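Local coordinates for putative curved DNA-binding protein (Chaetomium thermophilum var. thermophilum DSM 1495, PDB 4IPA) that is an Arx1 protein of the M24 peptidase family with a methionine aminopeptidase-like fold, linked to ribosome biogenesis and possibly able to bind DNA, at residues L273-N278 against T301-L306; Q123-G128 against F220-I225. All coordinates share one frame; numbering follows the deposited sequence.

Contact 1: residues L273-N278 against T301-L306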
ATOM      1  N   LEU A 273       5.276  -9.379   9.483  1.00 15.71           N
ATOM      2  CA  LEU A 273       5.035  -7.943   9.384  1.00 13.13           C
ATOM      3  C   LEU A 273       4.352  -7.410  10.643  1.00 13.98           C
ATOM      4  O   LEU A 273       3.309  -7.908  11.041  1.00 16.41           O
ATOM      5  CB  LEU A 273       4.190  -7.640   8.147  1.00 15.50           C
ATOM      6  CG  LEU A 273       3.932  -6.170   7.819  1.00 16.86           C
ATOM      7  CD1 LEU A 273       5.240  -5.516   7.380  1.00 14.59           C
ATOM      8  CD2 LEU A 273       2.884  -6.057   6.724  1.00 17.72           C
ATOM      9  N   HIS A 274       4.950  -6.403  11.275  1.00 15.34           N
ATOM     10  CA  HIS A 274       4.443  -5.866  12.542  1.00 16.37           C
ATOM     11  C   HIS A 274       4.727  -4.362  12.630  1.00 15.53           C
ATOM     12  O   HIS A 274       5.441  -3.808  11.804  1.00 15.78           O
ATOM     13  CB  HIS A 274       5.139  -6.528  13.753  1.00 16.93           C
ATOM     14  CG  HIS A 274       5.052  -8.026  13.785  1.00 17.14           C
ATOM     15  ND1 HIS A 274       4.372  -8.708  14.776  1.00 15.59           N
ATOM     16  CD2 HIS A 274       5.603  -8.967  12.984  1.00 12.18           C
ATOM     17  CE1 HIS A 274       4.486 -10.008  14.565  1.00 14.72           C
ATOM     18  NE2 HIS A 274       5.216 -10.193  13.482  1.00 16.89           N
ATOM     19  N   ARG A 275       4.177  -3.708  13.646  1.00 16.89           N
ATOM     20  CA  ARG A 275       4.575  -2.343  13.980  1.00 18.67           C
ATOM     21  C   ARG A 275       4.323  -2.058  15.456  1.00 18.70           C
ATOM     22  O   ARG A 275       3.402  -2.611  16.056  1.00 16.00           O
ATOM     23  CB  ARG A 275       3.855  -1.312  13.097  1.00 16.54           C
ATOM     24  CG  ARG A 275       2.466  -0.933  13.558  1.00 19.31           C
ATOM     25  CD  ARG A 275       1.937   0.230  12.727  1.00 20.72           C
ATOM     26  NE  ARG A 275       0.585   0.602  13.120  1.00 28.00           N
ATOM     27  CZ  ARG A 275       0.296   1.474  14.087  1.00 30.97           C
ATOM     28  NH1 ARG A 275       1.265   2.076  14.767  1.00 27.66           N
ATOM     29  NH2 ARG A 275      -0.967   1.742  14.379  1.00 28.14           N
ATOM     30  N   ARG A 276       5.154  -1.198  16.035  1.00 20.97           N
ATOM     31  CA  ARG A 276       4.953  -0.749  17.411  1.00 22.04           C
ATOM     32  C   ARG A 276       3.700   0.089  17.517  1.00 21.00           C
ATOM     33  O   ARG A 276       3.459   0.920  16.652  1.00 25.34           O
ATOM     34  CB  ARG A 276       6.129   0.112  17.857  1.00 26.48           C
ATOM     35  CG  ARG A 276       6.999  -0.521  18.905  1.00 30.90           C
ATOM     36  CD  ARG A 276       8.161   0.394  19.269  1.00 26.17           C
ATOM     37  NE  ARG A 276       7.757   1.357  20.277  1.00 33.33           N
ATOM     38  CZ  ARG A 276       7.621   2.658  20.064  1.00 36.01           C
ATOM     39  NH1 ARG A 276       7.882   3.175  18.867  1.00 27.29           N
ATOM     40  NH2 ARG A 276       7.235   3.443  21.060  1.00 35.45           N
ATOM     41  N   THR A 277       2.901  -0.132  18.563  1.00 24.88           N
ATOM     42  CA  THR A 277       1.775   0.751  18.888  1.00 26.75           C
ATOM     43  C   THR A 277       2.138   1.664  20.054  1.00 31.17           C
ATOM     44  O   THR A 277       3.224   1.555  20.627  1.00 28.82           O
ATOM     45  CB  THR A 277       0.516  -0.027  19.316  1.00 27.52           C
ATOM     46  OG1 THR A 277       0.753  -0.668  20.576  1.00 29.14           O
ATOM     47  CG2 THR A 277       0.121  -1.071  18.272  1.00 27.07           C
ATOM     48  N   ASN A 278       1.218   2.543  20.428  1.00 37.22           N
ATOM     49  CA  ASN A 278       1.463   3.443  21.556  1.00 40.59           C
ATOM     50  C   ASN A 278       0.962   2.928  22.919  1.00 35.56           C
ATOM     51  O   ASN A 278       1.049   3.640  23.920  1.00 40.10           O
ATOM     52  CB  ASN A 278       0.950   4.865  21.263  1.00 39.32           C
ATOM     53  CG  ASN A 278       1.853   5.627  20.288  1.00 44.77           C
ATOM     54  OD1 ASN A 278       1.401   6.100  19.242  1.00 50.97           O
ATOM     55  ND2 ASN A 278       3.133   5.742  20.627  1.00 41.26           N
ATOM     56  N   THR A 301       7.405   3.861  15.097  1.00 19.94           N
ATOM     57  CA  THR A 301       6.064   3.310  15.011  1.00 21.22           C
ATOM     58  C   THR A 301       5.745   2.823  13.592  1.00 20.83           C
ATOM     59  O   THR A 301       4.580   2.593  13.247  1.00 21.01           O
ATOM     60  CB  THR A 301       5.043   4.358  15.441  1.00 25.32           C
ATOM     61  OG1 THR A 301       5.263   5.544  14.674  1.00 27.03           O
ATOM     62  CG2 THR A 301       5.230   4.701  16.926  1.00 24.62           C
ATOM     63  N   PHE A 302       6.783   2.657  12.776  1.00 17.13           N
ATOM     64  CA  PHE A 302       6.585   2.241  11.395  1.00 15.31           C
ATOM     65  C   PHE A 302       6.628   0.714  11.202  1.00 18.16           C
ATOM     66  O   PHE A 302       7.305  -0.010  11.944  1.00 15.35           O
ATOM     67  CB  PHE A 302       7.563   2.963  10.467  1.00 16.22           C
ATOM     68  CG  PHE A 302       7.275   4.448  10.316  1.00 19.66           C
ATOM     69  CD1 PHE A 302       6.249   4.890   9.476  1.00 15.28           C
ATOM     70  CD2 PHE A 302       8.034   5.399  11.008  1.00 14.58           C
ATOM     71  CE1 PHE A 302       5.968   6.255   9.330  1.00 16.42           C
ATOM     72  CE2 PHE A 302       7.776   6.769  10.869  1.00 18.02           C
ATOM     73  CZ  PHE A 302       6.736   7.207  10.023  1.00 18.81           C
ATOM     74  N   PRO A 303       5.886   0.212  10.204  1.00 18.50           N
ATOM     75  CA  PRO A 303       5.891  -1.238   9.978  1.00 14.61           C
ATOM     76  C   PRO A 303       7.288  -1.755   9.713  1.00 15.90           C
ATOM     77  O   PRO A 303       8.124  -1.046   9.148  1.00 16.83           O
ATOM     78  CB  PRO A 303       4.993  -1.408   8.751  1.00 15.21           C
ATOM     79  CG  PRO A 303       4.038  -0.211   8.827  1.00 11.71           C
ATOM     80  CD  PRO A 303       4.916   0.909   9.342  1.00 18.17           C
ATOM     81  N   PHE A 304       7.547  -2.981  10.163  1.00 17.14           N
ATOM     82  CA  PHE A 304       8.833  -3.628   9.948  1.00 17.05           C
ATOM     83  C   PHE A 304       8.626  -5.130   9.804  1.00 17.17           C
ATOM     84  O   PHE A 304       7.568  -5.667  10.171  1.00 15.21           O
ATOM     85  CB  PHE A 304       9.785  -3.328  11.108  1.00 16.88           C
ATOM     86  CG  PHE A 304       9.326  -3.886  12.408  1.00 15.77           C
ATOM     87  CD1 PHE A 304       8.431  -3.187  13.207  1.00 14.34           C
ATOM     88  CD2 PHE A 304       9.784  -5.114  12.835  1.00 15.23           C
ATOM     89  CE1 PHE A 304       7.997  -3.716  14.400  1.00 16.49           C
ATOM     90  CE2 PHE A 304       9.356  -5.648  14.044  1.00 15.64           C
ATOM     91  CZ  PHE A 304       8.454  -4.954  14.819  1.00 15.61           C
ATOM     92  N   SER A 305       9.624  -5.800   9.238  1.00 13.39           N
ATOM     93  CA  SER A 305       9.599  -7.249   9.133  1.00 17.63           C
ATOM     94  C   SER A 305      10.480  -7.841  10.223  1.00 17.20           C
ATOM     95  O   SER A 305      11.553  -7.321  10.492  1.00 19.64           O
ATOM     96  CB  SER A 305      10.119  -7.690   7.760  1.00 18.09           C
ATOM     97  OG  SER A 305      10.220  -9.103   7.697  1.00 16.72           O
ATOM     98  N   LEU A 306      10.044  -8.930  10.844  1.00 20.13           N
ATOM     99  CA  LEU A 306      10.914  -9.653  11.778  1.00 18.34           C
ATOM    100  C   LEU A 306      12.267 -10.042  11.165  1.00 17.55           C
ATOM    101  O   LEU A 306      13.265 -10.136  11.867  1.00 20.00           O
ATOM    102  CB  LEU A 306      10.227 -10.910  12.295  1.00 16.11           C
ATOM    103  CG  LEU A 306       8.966 -10.790  13.155  1.00 17.35           C
ATOM    104  CD1 LEU A 306       8.562 -12.193  13.634  1.00 16.52           C
ATOM    105  CD2 LEU A 306       9.163  -9.863  14.332  1.00 16.16           C
TER
HETATM  106  O   HOH W   1       7.215   0.078  14.671  1.00 19.02           O
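Phe304 and His274 join the two strands through both backbone and side chain. As a hydrogen-bonded antiparallel pair they exchange two nearly straight bonds, His274 N to Phe304 O (2.9 Å) and Phe304 N to His274 O (2.8 Å). The Phe304 ring turns back across the partner strand. Its CG stands between the backbone N and the carbonyl carbon (chi1 64°). From the ring beyond it, CD1 comes 3.4 Å from His274 O, CE1 nears Arg275 CA, and CZ packs 3.8 Å from His274 CB. Arg276 N lies at the ring's edge. On this same face of the sheet Leu306 crosses the His274 imidazole, its CD2 making an off-centre CH-pi contact, while His274 NE2 bonds to Ala271 O.

Beyond Pro303 the two segments part enough for a water to take over, accepting from Arg276 N (2.8 Å) and donating to Phe302 O (2.7 Å). Thr301 then sits between two arginines. Its CG2 comes 3.6 Å from Arg276 NH1, which bonds to Gly300 O, and its carbonyl O lies near Arg275 CD, whose guanidinium goes on to a salt bridge with Glu226. Thr301 OG1 turns instead to Asn223 O. The arrangement is a short antiparallel edge pairing: strand 304-305 flanks 273-276, the middle strand of a small three-stranded sheet, after a connection through helix 286-299.

Contact 2: residues Q123-G128 against F220-I225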
ATOM      1  N   GLN A 123      10.833   6.951   4.958  1.00 19.70           N
ATOM      2  CA  GLN A 123      10.341   7.734   6.067  1.00 21.89           C
ATOM      3  C   GLN A 123      11.396   8.811   6.392  1.00 22.14           C
ATOM      4  O   GLN A 123      12.546   8.476   6.686  1.00 21.23           O
ATOM      5  CB  GLN A 123      10.191   6.738   7.218  1.00 21.21           C
ATOM      6  CG  GLN A 123       9.660   7.234   8.455  1.00 17.65           C
ATOM      7  CD  GLN A 123      10.702   7.915   9.291  1.00 22.05           C
ATOM      8  OE1 GLN A 123      10.770   9.140   9.301  1.00 20.20           O
ATOM      9  NE2 GLN A 123      11.512   7.129  10.026  1.00 18.19           N
ATOM     10  N   ILE A 124      11.024  10.089   6.309  1.00 23.48           N
ATOM     11  CA  ILE A 124      11.908  11.183   6.763  1.00 23.60           C
ATOM     12  C   ILE A 124      11.261  12.067   7.831  1.00 21.80           C
ATOM     13  O   ILE A 124      10.244  12.706   7.579  1.00 24.87           O
ATOM     14  CB  ILE A 124      12.404  12.112   5.617  1.00 22.73           C
ATOM     15  CG1 ILE A 124      13.430  11.405   4.741  1.00 23.49           C
ATOM     16  CG2 ILE A 124      13.081  13.359   6.207  1.00 22.65           C
ATOM     17  CD1 ILE A 124      12.838  10.786   3.546  1.00 33.10           C
ATOM     18  N   ASP A 125      11.884  12.113   9.005  1.00 23.34           N
ATOM     19  CA  ASP A 125      11.420  12.895  10.149  1.00 21.51           C
ATOM     20  C   ASP A 125       9.977  12.583  10.504  1.00 22.85           C
ATOM     21  O   ASP A 125       9.217  13.470  10.891  1.00 22.10           O
ATOM     22  CB  ASP A 125      11.611  14.397   9.923  1.00 23.79           C
ATOM     23  CG  ASP A 125      11.372  15.221  11.197  1.00 27.47           C
ATOM     24  OD1 ASP A 125      11.702  14.743  12.302  1.00 27.57           O
ATOM     25  OD2 ASP A 125      10.861  16.357  11.094  1.00 28.05           O
ATOM     26  N   GLY A 126       9.608  11.312  10.361  1.00 22.22           N
ATOM     27  CA  GLY A 126       8.297  10.835  10.749  1.00 17.38           C
ATOM     28  C   GLY A 126       7.265  10.973   9.651  1.00 17.77           C
ATOM     29  O   GLY A 126       6.098  10.670   9.860  1.00 14.51           O
ATOM     30  N   TYR A 127       7.691  11.433   8.480  1.00 18.07           N
ATOM     31  CA  TYR A 127       6.781  11.555   7.342  1.00 16.65           C
ATOM     32  C   TYR A 127       7.080  10.470   6.306  1.00 20.03           C
ATOM     33  O   TYR A 127       8.099  10.510   5.603  1.00 17.56           O
ATOM     34  CB  TYR A 127       6.826  12.973   6.740  1.00 18.96           C
ATOM     35  CG  TYR A 127       6.530  14.039   7.791  1.00 19.32           C
ATOM     36  CD1 TYR A 127       5.253  14.178   8.320  1.00 16.73           C
ATOM     37  CD2 TYR A 127       7.536  14.860   8.288  1.00 18.52           C
ATOM     38  CE1 TYR A 127       4.971  15.125   9.291  1.00 19.91           C
ATOM     39  CE2 TYR A 127       7.267  15.819   9.272  1.00 18.66           C
ATOM     40  CZ  TYR A 127       5.985  15.943   9.765  1.00 22.56           C
ATOM     41  OH  TYR A 127       5.701  16.875  10.740  1.00 26.07           O
ATOM     42  N   GLY A 128       6.183   9.492   6.230  1.00 15.48           N
ATOM     43  CA  GLY A 128       6.407   8.326   5.399  1.00 18.46           C
ATOM     44  C   GLY A 128       5.585   8.268   4.126  1.00 20.35           C
ATOM     45  O   GLY A 128       4.459   8.786   4.066  1.00 15.63           O
ATOM     46  N   PHE A 220      -2.211   9.631   6.828  1.00 14.71           N
ATOM     47  CA  PHE A 220      -0.869   9.613   7.410  1.00 19.07           C
ATOM     48  C   PHE A 220      -0.673  10.894   8.233  1.00 20.85           C
ATOM     49  O   PHE A 220      -1.330  11.914   7.992  1.00 18.74           O
ATOM     50  CB  PHE A 220       0.235   9.558   6.341  1.00 14.67           C
ATOM     51  CG  PHE A 220       0.321   8.252   5.580  1.00 16.37           C
ATOM     52  CD1 PHE A 220      -0.572   7.215   5.818  1.00 14.84           C
ATOM     53  CD2 PHE A 220       1.315   8.068   4.624  1.00 14.77           C
ATOM     54  CE1 PHE A 220      -0.487   6.012   5.110  1.00 14.28           C
ATOM     55  CE2 PHE A 220       1.413   6.867   3.914  1.00 17.15           C
ATOM     56  CZ  PHE A 220       0.505   5.834   4.159  1.00 14.22           C
ATOM     57  N   ASP A 221       0.234  10.835   9.195  1.00 19.35           N
ATOM     58  CA  ASP A 221       0.701  12.031   9.874  1.00 21.52           C
ATOM     59  C   ASP A 221       2.095  11.754  10.422  1.00 23.04           C
ATOM     60  O   ASP A 221       2.661  10.683  10.179  1.00 21.99           O
ATOM     61  CB  ASP A 221      -0.252  12.450  10.985  1.00 23.68           C
ATOM     62  CG  ASP A 221      -0.148  13.939  11.312  1.00 29.24           C
ATOM     63  OD1 ASP A 221       0.780  14.612  10.805  1.00 29.12           O
ATOM     64  OD2 ASP A 221      -0.987  14.439  12.087  1.00 35.66           O
ATOM     65  N   LYS A 222       2.664  12.721  11.133  1.00 18.04           N
ATOM     66  CA  LYS A 222       4.010  12.556  11.649  1.00 20.40           C
ATOM     67  C   LYS A 222       4.059  11.276  12.475  1.00 19.93           C
ATOM     68  O   LYS A 222       3.242  11.092  13.370  1.00 17.14           O
ATOM     69  CB  LYS A 222       4.442  13.761  12.494  1.00 20.44           C
ATOM     70  CG  LYS A 222       5.949  13.875  12.592  1.00 25.30           C
ATOM     71  CD  LYS A 222       6.415  14.898  13.617  1.00 22.30           C
ATOM     72  CE  LYS A 222       7.935  14.977  13.606  1.00 25.61           C
ATOM     73  NZ  LYS A 222       8.491  15.467  14.902  1.00 35.84           N
ATOM     74  N   ASN A 223       5.001  10.392  12.151  1.00 19.31           N
ATOM     75  CA  ASN A 223       5.128   9.111  12.827  1.00 19.93           C
ATOM     76  C   ASN A 223       3.850   8.287  12.785  1.00 22.61           C
ATOM     77  O   ASN A 223       3.594   7.506  13.696  1.00 24.01           O
ATOM     78  CB  ASN A 223       5.520   9.325  14.292  1.00 19.13           C
ATOM     79  CG  ASN A 223       6.909   9.883  14.442  1.00 22.77           C
ATOM     80  OD1 ASN A 223       7.867   9.390  13.826  1.00 23.10           O
ATOM     81  ND2 ASN A 223       7.037  10.928  15.255  1.00 25.86           N
ATOM     82  N   GLU A 224       3.031   8.454  11.753  1.00 19.70           N
ATOM     83  CA  GLU A 224       1.795   7.669  11.699  1.00 22.11           C
ATOM     84  C   GLU A 224       1.388   7.267  10.283  1.00 21.62           C
ATOM     85  O   GLU A 224       1.167   8.123   9.411  1.00 18.86           O
ATOM     86  CB  GLU A 224       0.649   8.424  12.394  1.00 24.90           C
ATOM     87  CG  GLU A 224      -0.675   7.669  12.430  1.00 26.90           C
ATOM     88  CD  GLU A 224      -0.625   6.431  13.309  1.00 35.07           C
ATOM     89  OE1 GLU A 224      -1.001   6.547  14.505  1.00 37.24           O
ATOM     90  OE2 GLU A 224      -0.205   5.348  12.814  1.00 26.50           O
ATOM     91  N   ILE A 225       1.274   5.963  10.049  1.00 20.68           N
ATOM     92  CA  ILE A 225       0.746   5.493   8.765  1.00 18.18           C
ATOM     93  C   ILE A 225      -0.630   4.845   8.897  1.00 16.40           C
ATOM     94  O   ILE A 225      -1.156   4.295   7.941  1.00 16.39           O
ATOM     95  CB  ILE A 225       1.754   4.604   7.983  1.00 15.96           C
ATOM     96  CG1 ILE A 225       2.382   3.537   8.889  1.00 19.42           C
ATOM     97  CG2 ILE A 225       2.850   5.480   7.363  1.00 16.60           C
ATOM     98  CD1 ILE A 225       1.366   2.566   9.526  1.00 17.44           C
TER
HETATM   99  O   HOH W   2      11.125  16.140  14.842  1.00 32.02           O
HETATM  100  O   HOH W   3       3.781   9.531   7.823  1.00 22.08           O
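Phe220 turns the edge of its ring to Gly128, CD2 lying 3.3 Å from the glycine O, while Ile225 CG2 sits over the centre of one ring face. The Tyr127 ring has Asp221 OD1 near its plane at one edge, and Lys222 crosses it obliquely: CB packs 3.5 Å from Tyr127 CE1, and CG the same distance from CZ. Lys222 CG stands anti to the backbone N (chi1 -158°), and from there the chain runs extended past the phenol oxygen until CE reaches Asp125 O at 3.4 Å. Its NZ stops short of a salt bridge with Asp125; a water accepts from NZ and donates to Asp125 OD1, and Asp125 OD2 pairs with Lys28.

The backbone link is a single short bond, Asn223 N to Gly126 O (2.6 Å), with the donor in the carbonyl plane on a lone pair. It joins two turns, type I' from Ile124 to Tyr127 and type II from Asp221 to Glu224. Gly126 brings its bare CA to 3.4 Å from Asn223 OD1, and its own N is held by Gln123 OE1 (2.7 Å).

The first turn is the hairpin joining strands 115-124 and 127-136, with helix 23-46 beside it, where Tyr127 meets Tyr29. The second follows strand 210-220, which bonds through Phe220 to Val250 of the neighbouring strand 250-258.

From the N terminus, the chain passes helices 23-46 and 53-69 and strand 79-88, makes the 115-124/127-136 hairpin, then runs through three helices and strand 210-220 before contact 2 closes that long loop of 91 residues. Contact 1 opens only afterwards, at residue 273, and closes a much shorter loop of 22 residues carrying helix 286-299, so the two stand in series and neither nest nor cross. The centres of contact 1 and contact 2 lie about 13 Å apart. Pro303 CD packs against Ile225 CG1, and the Phe302 ring lies against Gln123 and Gly126. Together they tie the small sheet around 273-276 to that hairpin and to the loop leaving strand 210-220 of the five-stranded sheet.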